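Local coordinates for protein probable 2-dehydro-3-deoxygalactonokinase DgoK1 (Sinorhizobium meliloti, PDB 3T69) that probably phosphorylates 2-dehydro-3-deoxy-D-galactonate with ATP, the second step of D-galactonate breakdown on the DeLey-Doudoroff route of galactose degradation, at residues L65-C70 against V104-R109; K80-I85 against R97-P102; A32-A37 against D53-A58; T87-A92 against P112-R117. All blocks are in the same frame, centred on the assembly; numbering follows the deposited sequence.

Contact 3 closes first along the chain, folding helix 50-58 back onto strand 30-36, and it is complete before the other three begin. Contact 1 then pairs strand 67-71, in parallel, with the start of strand 108-116. Contact 2 lies nested inside that loop and joins the approach to strand 84-86 with strand 99-101. Contact 4 crosses both contact 1 and contact 2, since it opens at Thr87 within their loops and closes at residues 112-117, beyond them. Strand 108-116 serves contacts 1 and 4 directly and pairs with strands of contact 2. Leu56 of the helix in contact 3 packs on Ile67 and Arg106 of contact 1.

Contact 1 of 4, residues L65-C70 against V104-R109; sequences LPIIIC and VDRDIR
Arg106 reaches back along the start of strand 67-71, runs alongside Leu65 and crosses Ile67. Its CB stands 3.7 Å from Leu65 O. The chain then runs straight through CG (chi2 177°), which sets CD between Leu65 O, at 3.6 Å, and Ile67 CD1, at 3.9 Å, and a bend at chi3 turns the guanidinium back to the Leu65 carbonyl. There NH1 donates to Leu65 O at 2.7 Å, with the oxygen close to the guanidinium plane and the N-H directed at a carbonyl lone pair. The same NH1 also bonds Pro62 O, and Leu56 of helix 50-58 packs on this side chain. With a leucine here, the Leu65 and Pro62 carbonyls would probably lose their shared donor and the loop entering the strand would be less firmly tied.

Beyond it the backbones pair as parallel strands. Ile67 N bonds Asp107 O at 3.1 Å, Arg109 N bonds Ile67 O at 3.0 Å, and Ile69 N donates to Arg109 O. Ile67, Ile69 and Ile108 share one face, where Ile108 CG2 touches Ile69 CD1 at 4.1 Å. Arg109 grips Asp107 side-on through NE and NH2, its NE lying 2.7 Å from Asp107 OD1; Asp107 OD2 also bonds Trp306. Strand 67-71 is flanked on its other edge by strand 9-14, consistent with the central sheet of an ASKHA-type kinase domain. The isoleucine face is thus purely aliphatic, whereas on the other Ile68 CD1 packs against the CB of Arg109, whose charged end turns to Asp107, and Arg106 serves backbone carbonyls.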
loop_
_atom_site.group_PDB
_atom_site.type_symbol
_atom_site.label_atom_id
_atom_site.label_comp_id
_atom_site.label_asym_id
_atom_site.label_seq_id
_atom_site.Cartn_x
_atom_site.Cartn_y
_atom_site.Cartn_z
ATOM N N LEU B 65 38.979 9.176 18.101
ATOM C CA LEU B 65 38.383 7.883 18.273
ATOM C C LEU B 65 37.804 7.623 16.932
ATOM O O LEU B 65 37.111 8.486 16.406
ATOM C CB LEU B 65 37.288 7.922 19.335
ATOM C CG LEU B 65 36.597 6.581 19.609
ATOM C CD1 LEU B 65 37.465 5.606 20.459
ATOM C CD2 LEU B 65 35.180 6.812 20.210
ATOM N N PRO B 66 38.098 6.436 16.363
ATOM C CA PRO B 66 37.634 6.087 15.023
ATOM C C PRO B 66 36.140 5.800 15.081
ATOM O O PRO B 66 35.592 5.725 16.175
ATOM C CB PRO B 66 38.421 4.802 14.700
ATOM C CG PRO B 66 38.789 4.232 16.018
ATOM C CD PRO B 66 38.704 5.283 17.063
ATOM N N ILE B 67 35.500 5.625 13.920
ATOM C CA ILE B 67 34.039 5.477 13.805
ATOM C C ILE B 67 33.678 4.442 12.753
ATOM O O ILE B 67 34.118 4.525 11.608
ATOM C CB ILE B 67 33.363 6.792 13.415
ATOM C CG1 ILE B 67 33.982 7.949 14.204
ATOM C CG2 ILE B 67 31.882 6.718 13.616
ATOM C CD1 ILE B 67 33.002 9.089 14.489
ATOM N N ILE B 68 32.850 3.488 13.164
ATOM C CA ILE B 68 32.344 2.460 12.299
ATOM C C ILE B 68 30.820 2.621 12.232
ATOM O O ILE B 68 30.143 2.721 13.259
ATOM C CB ILE B 68 32.784 1.095 12.796
ATOM C CG1 ILE B 68 32.420 -0.009 11.804
ATOM C CG2 ILE B 68 32.278 0.853 14.177
ATOM C CD1 ILE B 68 33.071 0.186 10.416
ATOM N N ILE B 69 30.311 2.701 11.004
ATOM C CA ILE B 69 28.916 3.030 10.758
ATOM C C ILE B 69 28.297 2.071 9.779
ATOM O O ILE B 69 28.861 1.810 8.723
ATOM C CB ILE B 69 28.750 4.406 10.146
ATOM C CG1 ILE B 69 29.608 5.451 10.882
ATOM C CG2 ILE B 69 27.301 4.744 10.130
ATOM C CD1 ILE B 69 29.481 6.883 10.322
ATOM N N CYS B 70 27.128 1.553 10.131
ATOM C CA CYS B 70 26.354 0.723 9.246
ATOM C C CYS B 70 25.044 1.461 8.892
ATOM O O CYS B 70 24.697 2.443 9.544
ATOM C CB CYS B 70 26.092 -0.642 9.918
ATOM S SG CYS B 70 24.914 -0.611 11.290
ATOM N N VAL B 104 40.846 14.094 8.374
ATOM C CA VAL B 104 42.222 14.067 8.855
ATOM C C VAL B 104 42.254 13.650 10.357
ATOM O O VAL B 104 43.160 12.940 10.805
ATOM C CB VAL B 104 42.971 15.408 8.541
ATOM C CG1 VAL B 104 42.104 16.659 8.901
ATOM C CG2 VAL B 104 44.319 15.480 9.245
ATOM N N ASP B 105 41.209 14.040 11.091
ATOM C CA ASP B 105 41.066 13.760 12.522
ATOM C C ASP B 105 40.639 12.385 12.956
ATOM O O ASP B 105 40.921 12.002 14.097
ATOM C CB ASP B 105 40.142 14.776 13.161
ATOM C CG ASP B 105 40.720 16.125 13.104
ATOM O OD1 ASP B 105 40.057 17.081 13.530
ATOM O OD2 ASP B 105 41.878 16.202 12.621
ATOM N N ARG B 106 39.924 11.661 12.105
ATOM C CA ARG B 106 39.487 10.309 12.461
ATOM C C ARG B 106 39.254 9.435 11.295
ATOM O O ARG B 106 38.954 9.919 10.190
ATOM C CB ARG B 106 38.239 10.266 13.329
ATOM C CG ARG B 106 37.473 11.555 13.465
ATOM C CD ARG B 106 36.267 11.274 14.271
ATOM N NE ARG B 106 36.012 12.349 15.218
ATOM C CZ ARG B 106 36.118 12.227 16.546
ATOM N NH1 ARG B 106 36.512 11.069 17.103
ATOM N NH2 ARG B 106 35.813 13.278 17.311
ATOM N N ASP B 107 39.420 8.139 11.574
ATOM C CA ASP B 107 39.262 7.092 10.612
ATOM C C ASP B 107 37.810 6.648 10.663
ATOM O O ASP B 107 37.401 5.892 11.541
ATOM C CB ASP B 107 40.217 5.947 10.915
ATOM C CG ASP B 107 40.081 4.795 9.929
ATOM O OD1 ASP B 107 39.017 4.607 9.302
ATOM O OD2 ASP B 107 41.026 4.020 9.790
ATOM N N ILE B 108 37.031 7.148 9.715
ATOM C CA ILE B 108 35.583 6.927 9.631
ATOM C C ILE B 108 35.328 5.998 8.456
ATOM O O ILE B 108 35.650 6.330 7.310
ATOM C CB ILE B 108 34.821 8.277 9.385
ATOM C CG1 ILE B 108 35.231 9.336 10.390
ATOM C CG2 ILE B 108 33.312 8.086 9.442
ATOM C CD1 ILE B 108 34.300 10.546 10.433
ATOM N N ARG B 109 34.739 4.836 8.740
ATOM C CA ARG B 109 34.293 3.912 7.702
ATOM C C ARG B 109 32.803 3.616 7.798
ATOM O O ARG B 109 32.244 3.539 8.906
ATOM C CB ARG B 109 35.027 2.586 7.831
ATOM C CG ARG B 109 36.450 2.713 8.291
ATOM C CD ARG B 109 37.387 2.441 7.157
ATOM N NE ARG B 109 38.788 2.621 7.513
ATOM C CZ ARG B 109 39.698 1.662 7.438
ATOM N NH1 ARG B 109 39.364 0.446 7.037
ATOM N NH2 ARG B 109 40.944 1.920 7.765
#

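Contact 2 of 4, residues K80-I85 against R97-P102; sequences KEAGYI and RATAIP. With SO4 (sulfate ion), chain F.
Two segments that pair with the same strand, 108-116, meet here beside a sulfate site: strand 99-101 runs antiparallel to it and strand 84-86 parallel. Segments 80-85 and 97-102 do not pair with each other through their backbones; side chains, largely from the loop before strand 84-86, join them. Lys80 spans the gap with an almost fully extended chain, CG anti to the backbone N (chi1 -170°), and its NZ donates to Ala100 O at 3.1 Å, nearly in line with the carbonyl. On the amide side of the same residue, Ala100 N bonds O4 of the sulfate at 3.0 Å and, weakly, O1. The ion probably comes from the crystallisation liquor.

Thr99 fills the middle. Its OG1 lies 3.7 Å from Ala82 CA, while CG2 rests 3.9 Å from Glu81 O. At the far end the side chains of Ile85 and Arg97 cross at about a right angle, and Ile85 CD1 meets Arg97 CB at 4.0 Å.

Around these residues, Thr99 pairs through its backbone with Ile110, and Ile85 with Gly113 and Ala115, all on strand 108-116. Ile101 leans on Trp79, and Tyr84 packs on Leu227 of the second subunit.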
loop_
_atom_site.group_PDB
_atom_site.type_symbol
_atom_site.label_atom_id
_atom_site.label_comp_id
_atom_site.label_asym_id
_atom_site.label_seq_id
_atom_site.Cartn_x
_atom_site.Cartn_y
_atom_site.Cartn_z
ATOM N N LYS B 80 27.811 8.862 1.844
ATOM C CA LYS B 80 28.667 8.464 0.750
ATOM C C LYS B 80 28.274 7.054 0.366
ATOM O O LYS B 80 28.016 6.236 1.238
ATOM C CB LYS B 80 30.127 8.507 1.155
ATOM C CG LYS B 80 31.043 8.332 -0.020
ATOM C CD LYS B 80 32.449 8.645 0.351
ATOM C CE LYS B 80 33.384 8.204 -0.739
ATOM N NZ LYS B 80 34.740 8.169 -0.166
ATOM N N GLU B 81 28.178 6.778 -0.931
ATOM C CA GLU B 81 27.738 5.467 -1.369
ATOM C C GLU B 81 28.750 4.403 -0.874
ATOM O O GLU B 81 29.919 4.421 -1.247
ATOM C CB GLU B 81 27.502 5.443 -2.902
ATOM C CG GLU B 81 27.582 4.043 -3.540
ATOM C CD GLU B 81 26.652 3.811 -4.758
ATOM O OE1 GLU B 81 26.598 2.620 -5.200
ATOM O OE2 GLU B 81 25.988 4.781 -5.251
ATOM N N ALA B 82 28.310 3.526 0.014
ATOM C CA ALA B 82 29.101 2.348 0.408
ATOM C C ALA B 82 28.718 1.301 -0.623
ATOM O O ALA B 82 27.840 1.521 -1.420
ATOM C CB ALA B 82 28.715 1.919 1.818
ATOM N N GLY B 83 29.329 0.157 -0.704
ATOM C CA GLY B 83 28.841 -0.650 -1.828
ATOM C C GLY B 83 27.749 -1.609 -1.443
ATOM O O GLY B 83 26.954 -1.345 -0.542
ATOM N N TYR B 84 27.746 -2.753 -2.118
ATOM C CA TYR B 84 26.921 -3.862 -1.728
ATOM C C TYR B 84 27.801 -5.044 -2.022
ATOM O O TYR B 84 28.556 -5.038 -3.001
ATOM C CB TYR B 84 25.717 -4.012 -2.641
ATOM C CG TYR B 84 24.565 -3.068 -2.490
ATOM C CD1 TYR B 84 24.147 -2.276 -3.573
ATOM C CD2 TYR B 84 23.837 -3.004 -1.294
ATOM C CE1 TYR B 84 23.045 -1.396 -3.453
ATOM C CE2 TYR B 84 22.744 -2.146 -1.162
ATOM C CZ TYR B 84 22.342 -1.348 -2.245
ATOM O OH TYR B 84 21.240 -0.516 -2.098
ATOM N N ILE B 85 27.699 -6.074 -1.204
ATOM C CA ILE B 85 28.375 -7.294 -1.522
ATOM C C ILE B 85 27.236 -8.159 -1.967
ATOM O O ILE B 85 26.133 -8.186 -1.362
ATOM C CB ILE B 85 29.108 -7.933 -0.281
ATOM C CG1 ILE B 85 30.235 -7.043 0.236
ATOM C CG2 ILE B 85 29.633 -9.340 -0.608
ATOM C CD1 ILE B 85 30.675 -7.387 1.721
ATOM N N ARG B 97 35.248 -4.797 3.098
ATOM C CA ARG B 97 34.725 -3.968 2.021
ATOM C C ARG B 97 34.215 -2.558 2.422
ATOM O O ARG B 97 33.601 -1.849 1.608
ATOM C CB ARG B 97 33.688 -4.762 1.220
ATOM C CG ARG B 97 34.284 -5.431 -0.011
ATOM C CD ARG B 97 34.884 -6.747 0.303
ATOM N NE ARG B 97 36.346 -6.765 0.161
ATOM C CZ ARG B 97 37.157 -7.644 0.795
ATOM N NH1 ARG B 97 36.648 -8.561 1.659
ATOM N NH2 ARG B 97 38.490 -7.592 0.588
ATOM N N ALA B 98 34.484 -2.144 3.655
ATOM C CA ALA B 98 34.015 -0.846 4.131
ATOM C C ALA B 98 34.609 0.355 3.383
ATOM O O ALA B 98 35.673 0.275 2.763
ATOM C CB ALA B 98 34.252 -0.720 5.587
ATOM N N THR B 99 33.918 1.486 3.454
ATOM C CA THR B 99 34.231 2.646 2.628
ATOM C C THR B 99 34.602 3.831 3.525
ATOM O O THR B 99 33.875 4.164 4.431
ATOM C CB THR B 99 32.984 2.999 1.712
ATOM O OG1 THR B 99 32.762 1.974 0.734
ATOM C CG2 THR B 99 33.106 4.338 1.048
ATOM N N ALA B 100 35.725 4.491 3.252
ATOM C CA ALA B 100 36.163 5.587 4.112
ATOM C C ALA B 100 35.349 6.845 3.827
ATOM O O ALA B 100 34.932 7.073 2.697
ATOM C CB ALA B 100 37.645 5.863 3.922
ATOM N N ILE B 101 35.131 7.632 4.871
ATOM C CA ILE B 101 34.786 9.044 4.745
ATOM C C ILE B 101 36.040 9.852 5.063
ATOM O O ILE B 101 36.616 9.708 6.144
ATOM C CB ILE B 101 33.597 9.424 5.662
ATOM C CG1 ILE B 101 32.434 8.503 5.307
ATOM C CG2 ILE B 101 33.286 10.933 5.577
ATOM C CD1 ILE B 101 31.141 9.043 5.546
ATOM N N PRO B 102 36.511 10.650 4.089
ATOM C CA PRO B 102 37.777 11.343 4.312
ATOM C C PRO B 102 37.691 12.221 5.562
ATOM O O PRO B 102 36.703 12.906 5.766
ATOM C CB PRO B 102 37.941 12.196 3.029
ATOM C CG PRO B 102 37.129 11.508 2.002
ATOM C CD PRO B 102 35.938 10.970 2.760
HETATM S S SO4 F . 37.965 3.725 0.243
HETATM O O1 SO4 F . 37.336 5.041 0.281
HETATM O O2 SO4 F . 37.560 3.043 -0.956
HETATM O O3 SO4 F . 39.405 3.776 0.337
HETATM O O4 SO4 F . 37.587 2.963 1.431
#

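Contact 3 of 4, residues A32-A37 against D53-A58; sequences AERRSA and DGHLAA
His55 ND1 accepts the N-H of Arg34 NE at 2.7 Å, a hydrogen bond that links strand 32-36 to helix 53-58. It is not straight: the N-H...N angle is 139°, and the donor stands somewhat out of the imidazole plane. The two flat groups are turned 62° against each other, so the guanidinium offers an edge to the ring nitrogen and does not stack on it. With ND1 as acceptor, NE2 is likely to carry the ring proton, which fits its hydrogen bond to Glu38 OE1.

Arg34 gets there by coiling. CG lies anti to the carbonyl carbon, and bends at chi2 and chi3 wrap the chain round the ND1 edge of the histidine, bringing NE to ND1. One face of the guanidinium is covered by Ala58, one helical turn on from His55, whose CB sits over the centre of the group, 3.5 Å from Arg34 CZ. An alanine in place of this arginine would likely leave His55 ND1 without its donor and uncover the methyl of Ala58.

The strand is the third of three antiparallel strands, and helix 50-58 leads on to strand 67-71, which lies parallel to strand 9-14, an order consistent with the opening of an ASKHA-type domain. The axes of the two short segments come within 9.3 Å of each other. Phe19, on strand 19-24, stacks on the His55 ring and probably limits its rotation. Ser36 OG lies 3.6 Å from His55 NE2, but bonds Glu38 OE1, so that one carboxylate oxygen holds both the hydroxyl and the imidazole.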
loop_
_atom_site.group_PDB
_atom_site.type_symbol
_atom_site.label_atom_id
_atom_site.label_comp_id
_atom_site.label_asym_id
_atom_site.label_seq_id
_atom_site.Cartn_x
_atom_site.Cartn_y
_atom_site.Cartn_z
ATOM N N ALA B 32 29.347 4.894 26.708
ATOM C CA ALA B 32 28.260 5.875 26.571
ATOM C C ALA B 32 27.242 5.486 25.459
ATOM O O ALA B 32 27.369 4.404 24.859
ATOM C CB ALA B 32 28.814 7.261 26.376
ATOM N N GLU B 33 26.238 6.344 25.207
ATOM C CA GLU B 33 25.116 6.069 24.252
ATOM C C GLU B 33 24.348 7.347 23.855
ATOM O O GLU B 33 24.189 8.263 24.655
ATOM C CB GLU B 33 24.105 5.038 24.818
ATOM C CG GLU B 33 22.923 4.655 23.858
ATOM C CD GLU B 33 21.512 4.717 24.504
ATOM O OE1 GLU B 33 21.338 4.250 25.661
ATOM O OE2 GLU B 33 20.569 5.229 23.848
ATOM N N ARG B 34 23.886 7.399 22.607
ATOM C CA ARG B 34 23.015 8.482 22.131
ATOM C C ARG B 34 21.956 7.932 21.172
ATOM O O ARG B 34 22.235 7.042 20.352
ATOM C CB ARG B 34 23.815 9.604 21.451
ATOM C CG ARG B 34 24.761 10.356 22.363
ATOM C CD ARG B 34 24.067 11.478 23.085
ATOM N NE ARG B 34 24.001 12.668 22.249
ATOM C CZ ARG B 34 23.477 13.831 22.619
ATOM N NH1 ARG B 34 22.975 13.981 23.823
ATOM N NH2 ARG B 34 23.467 14.857 21.779
ATOM N N ARG B 35 20.740 8.451 21.318
ATOM C CA ARG B 35 19.623 8.131 20.453
ATOM C C ARG B 35 18.973 9.424 19.962
ATOM O O ARG B 35 18.973 10.445 20.650
ATOM C CB ARG B 35 18.591 7.273 21.191
ATOM C CG ARG B 35 18.924 5.802 21.236
ATOM C CD ARG B 35 17.778 4.922 21.765
ATOM N NE ARG B 35 18.229 3.568 22.115
ATOM C CZ ARG B 35 18.889 2.735 21.296
ATOM N NH1 ARG B 35 19.218 3.106 20.058
ATOM N NH2 ARG B 35 19.253 1.525 21.714
ATOM N N SER B 36 18.415 9.376 18.765
ATOM C CA SER B 36 17.579 10.454 18.287
ATOM C C SER B 36 16.866 9.966 17.031
ATOM O O SER B 36 16.981 8.788 16.663
ATOM C CB SER B 36 18.423 11.689 18.008
ATOM O OG SER B 36 19.451 11.371 17.092
ATOM N N ALA B 37 16.132 10.868 16.386
ATOM C CA ALA B 37 15.346 10.532 15.207
ATOM C C ALA B 37 15.904 11.201 13.949
ATOM O O ALA B 37 15.235 11.282 12.931
ATOM C CB ALA B 37 13.889 10.917 15.423
ATOM N N ASP B 53 29.329 14.996 14.679
ATOM C CA ASP B 53 30.222 15.762 15.558
ATOM C C ASP B 53 29.518 16.198 16.855
ATOM O O ASP B 53 30.115 16.105 17.941
ATOM C CB ASP B 53 30.915 16.910 14.806
ATOM C CG ASP B 53 32.040 16.400 13.880
ATOM O OD1 ASP B 53 32.561 15.284 14.119
ATOM O OD2 ASP B 53 32.404 17.098 12.908
ATOM N N GLY B 54 28.246 16.609 16.723
ATOM C CA GLY B 54 27.369 16.948 17.845
ATOM C C GLY B 54 27.281 15.839 18.873
ATOM O O GLY B 54 27.612 16.027 20.037
ATOM N N HIS B 55 26.858 14.660 18.449
ATOM C CA HIS B 55 26.797 13.506 19.354
ATOM C C HIS B 55 28.127 13.112 19.988
ATOM O O HIS B 55 28.174 12.621 21.135
ATOM C CB HIS B 55 26.139 12.329 18.659
ATOM C CG HIS B 55 24.667 12.504 18.517
ATOM N ND1 HIS B 55 23.800 12.373 19.583
ATOM C CD2 HIS B 55 23.910 12.876 17.459
ATOM C CE1 HIS B 55 22.567 12.618 19.180
ATOM N NE2 HIS B 55 22.606 12.921 17.893
ATOM N N LEU B 56 29.204 13.358 19.246
ATOM C CA LEU B 56 30.552 13.078 19.706
ATOM C C LEU B 56 30.979 14.062 20.768
ATOM O O LEU B 56 31.566 13.642 21.771
ATOM C CB LEU B 56 31.550 13.076 18.544
ATOM C CG LEU B 56 31.657 11.786 17.707
ATOM C CD1 LEU B 56 32.770 11.939 16.666
ATOM C CD2 LEU B 56 31.876 10.511 18.538
ATOM N N ALA B 57 30.693 15.351 20.546
ATOM C CA ALA B 57 30.962 16.375 21.546
ATOM C C ALA B 57 30.181 16.036 22.834
ATOM O O ALA B 57 30.756 15.915 23.934
ATOM C CB ALA B 57 30.577 17.762 21.023
ATOM N N ALA B 58 28.876 15.829 22.661
ATOM C CA ALA B 58 28.005 15.499 23.758
ATOM C C ALA B 58 28.685 14.506 24.698
ATOM O O ALA B 58 28.920 14.838 25.871
ATOM C CB ALA B 58 26.687 14.961 23.252
#

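Contact 4 of 4, residues T87-A92 against P112-R117; sequences TPAALA and PGLAQR
Thr87 turns its OG1 between the backbone N and the carbonyl carbon (chi1 58°), which lays the hydroxyl beside Gln116 and swings CG2 the other way, to Leu114. There the two side chains cross at about a right angle, with Thr87 CG2 4.2 Å from Leu114 CB. Leu114 carries its CG anti to the carbonyl carbon (chi1 -53°), and its CD2 reaches on to Ala89 CB at 4.0 Å. On the other side Thr87 OG1 rests against the Gln116 chain, 3.6 Å from Gln116 CG.

The backbone bond is from Thr87 N to Ala115 O, at 3.0 Å. It carries on the parallel ladder in which Ile85 pairs with Gly113 and Ala115. Past this point the chain turns through a cis peptide bond into Pro88 and leaves strand 108-116, for Ala89 pairs with Val163 in a second, mixed sheet. The contact therefore sits where the chain passes from one sheet to the other, and Leu114, touching Val163 as well as Ala89, packs between them.

Two waters bridge the residues at the turn. One donates to Thr87 O and accepts from Arg117 N, 3.0 Å away. The other accepts from Thr87 OG1 at 2.9 Å and donates to Gln116 OE1. The Gln116 amide is held further by Phe166 N at OE1 and by His121 O at NE2, which together fix the rotation of the group facing the second water. On the face away from Thr87, Ala115 packs on Leu228 of the second subunit.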
loop_
_atom_site.group_PDB
_atom_site.type_symbol
_atom_site.label_atom_id
_atom_site.label_comp_id
_atom_site.label_asym_id
_atom_site.label_seq_id
_atom_site.Cartn_x
_atom_site.Cartn_y
_atom_site.Cartn_z
ATOM N N THR B 87 25.116 -11.589 -2.925
ATOM C CA THR B 87 24.802 -12.799 -2.226
ATOM C C THR B 87 24.916 -13.933 -3.219
ATOM O O THR B 87 24.673 -13.758 -4.374
ATOM C CB THR B 87 23.346 -12.785 -1.718
ATOM O OG1 THR B 87 22.450 -12.612 -2.834
ATOM C CG2 THR B 87 23.142 -11.707 -0.707
ATOM N N PRO B 88 25.266 -15.126 -2.767
ATOM C CA PRO B 88 25.590 -15.465 -1.388
ATOM C C PRO B 88 26.889 -14.769 -1.007
ATOM O O PRO B 88 27.763 -14.576 -1.852
ATOM C CB PRO B 88 25.783 -16.984 -1.430
ATOM C CG PRO B 88 25.152 -17.421 -2.778
ATOM C CD PRO B 88 25.479 -16.271 -3.677
ATOM N N ALA B 89 26.969 -14.374 0.252
ATOM C CA ALA B 89 28.051 -13.582 0.712
ATOM C C ALA B 89 28.397 -14.098 2.073
ATOM O O ALA B 89 27.508 -14.309 2.934
ATOM C CB ALA B 89 27.628 -12.116 0.808
ATOM N N ALA B 90 29.696 -14.297 2.284
ATOM C CA ALA B 90 30.184 -14.643 3.610
ATOM C C ALA B 90 30.159 -13.381 4.473
ATOM O O ALA B 90 30.770 -12.369 4.125
ATOM C CB ALA B 90 31.607 -15.218 3.504
ATOM N N LEU B 91 29.462 -13.434 5.592
ATOM C CA LEU B 91 29.435 -12.311 6.554
ATOM C C LEU B 91 30.794 -11.744 6.920
ATOM O O LEU B 91 30.906 -10.576 7.246
ATOM C CB LEU B 91 28.764 -12.758 7.837
ATOM C CG LEU B 91 27.229 -12.744 7.999
ATOM C CD1 LEU B 91 26.498 -12.218 6.793
ATOM C CD2 LEU B 91 26.677 -14.099 8.454
ATOM N N ALA B 92 31.825 -12.573 6.895
ATOM C CA ALA B 92 33.175 -12.140 7.243
ATOM C C ALA B 92 33.826 -11.241 6.181
ATOM O O ALA B 92 34.878 -10.642 6.443
ATOM C CB ALA B 92 34.073 -13.378 7.552
ATOM N N PRO B 112 29.355 -1.802 3.740
ATOM C CA PRO B 112 28.475 -2.002 2.614
ATOM C C PRO B 112 27.159 -2.687 3.040
ATOM O O PRO B 112 27.051 -3.169 4.182
ATOM C CB PRO B 112 29.301 -2.942 1.749
ATOM C CG PRO B 112 30.121 -3.699 2.774
ATOM C CD PRO B 112 30.579 -2.602 3.600
ATOM N N GLY B 113 26.183 -2.734 2.121
ATOM C CA GLY B 113 25.014 -3.583 2.316
ATOM C C GLY B 113 25.170 -4.894 1.562
ATOM O O GLY B 113 26.239 -5.176 1.053
ATOM N N LEU B 114 24.104 -5.686 1.495
ATOM C CA LEU B 114 24.039 -6.818 0.586
ATOM C C LEU B 114 23.041 -6.634 -0.590
ATOM O O LEU B 114 21.991 -6.053 -0.440
ATOM C CB LEU B 114 23.716 -8.107 1.357
ATOM C CG LEU B 114 24.583 -8.476 2.571
ATOM C CD1 LEU B 114 24.084 -9.740 3.234
ATOM C CD2 LEU B 114 26.014 -8.694 2.200
ATOM N N ALA B 115 23.377 -7.154 -1.753
ATOM C CA ALA B 115 22.465 -7.141 -2.869
ATOM C C ALA B 115 22.243 -8.551 -3.395
ATOM O O ALA B 115 23.195 -9.321 -3.546
ATOM C CB ALA B 115 22.985 -6.254 -3.986
ATOM N N GLN B 116 20.978 -8.860 -3.666
ATOM C CA GLN B 116 20.615 -10.027 -4.399
ATOM C C GLN B 116 20.386 -9.564 -5.835
ATOM O O GLN B 116 19.469 -8.811 -6.116
ATOM C CB GLN B 116 19.374 -10.650 -3.772
ATOM C CG GLN B 116 19.138 -12.098 -4.187
ATOM C CD GLN B 116 17.938 -12.736 -3.481
ATOM O OE1 GLN B 116 18.089 -13.749 -2.796
ATOM N NE2 GLN B 116 16.731 -12.142 -3.652
ATOM N N ARG B 117 21.266 -9.970 -6.738
ATOM C CA ARG B 117 21.256 -9.464 -8.121
ATOM C C ARG B 117 20.310 -10.188 -9.103
ATOM O O ARG B 117 20.033 -9.690 -10.179
ATOM C CB ARG B 117 22.683 -9.396 -8.674
ATOM C CG ARG B 117 23.474 -8.244 -8.082
ATOM C CD ARG B 117 24.733 -7.851 -8.883
ATOM N NE ARG B 117 24.871 -6.389 -8.889
ATOM C CZ ARG B 117 24.449 -5.610 -9.887
ATOM N NH1 ARG B 117 23.910 -6.162 -10.994
ATOM N NH2 ARG B 117 24.569 -4.282 -9.782
HETATM O O HOH W 1 23.306 -12.100 -6.461
HETATM O O HOH W 2 20.762 -14.798 -3.697
#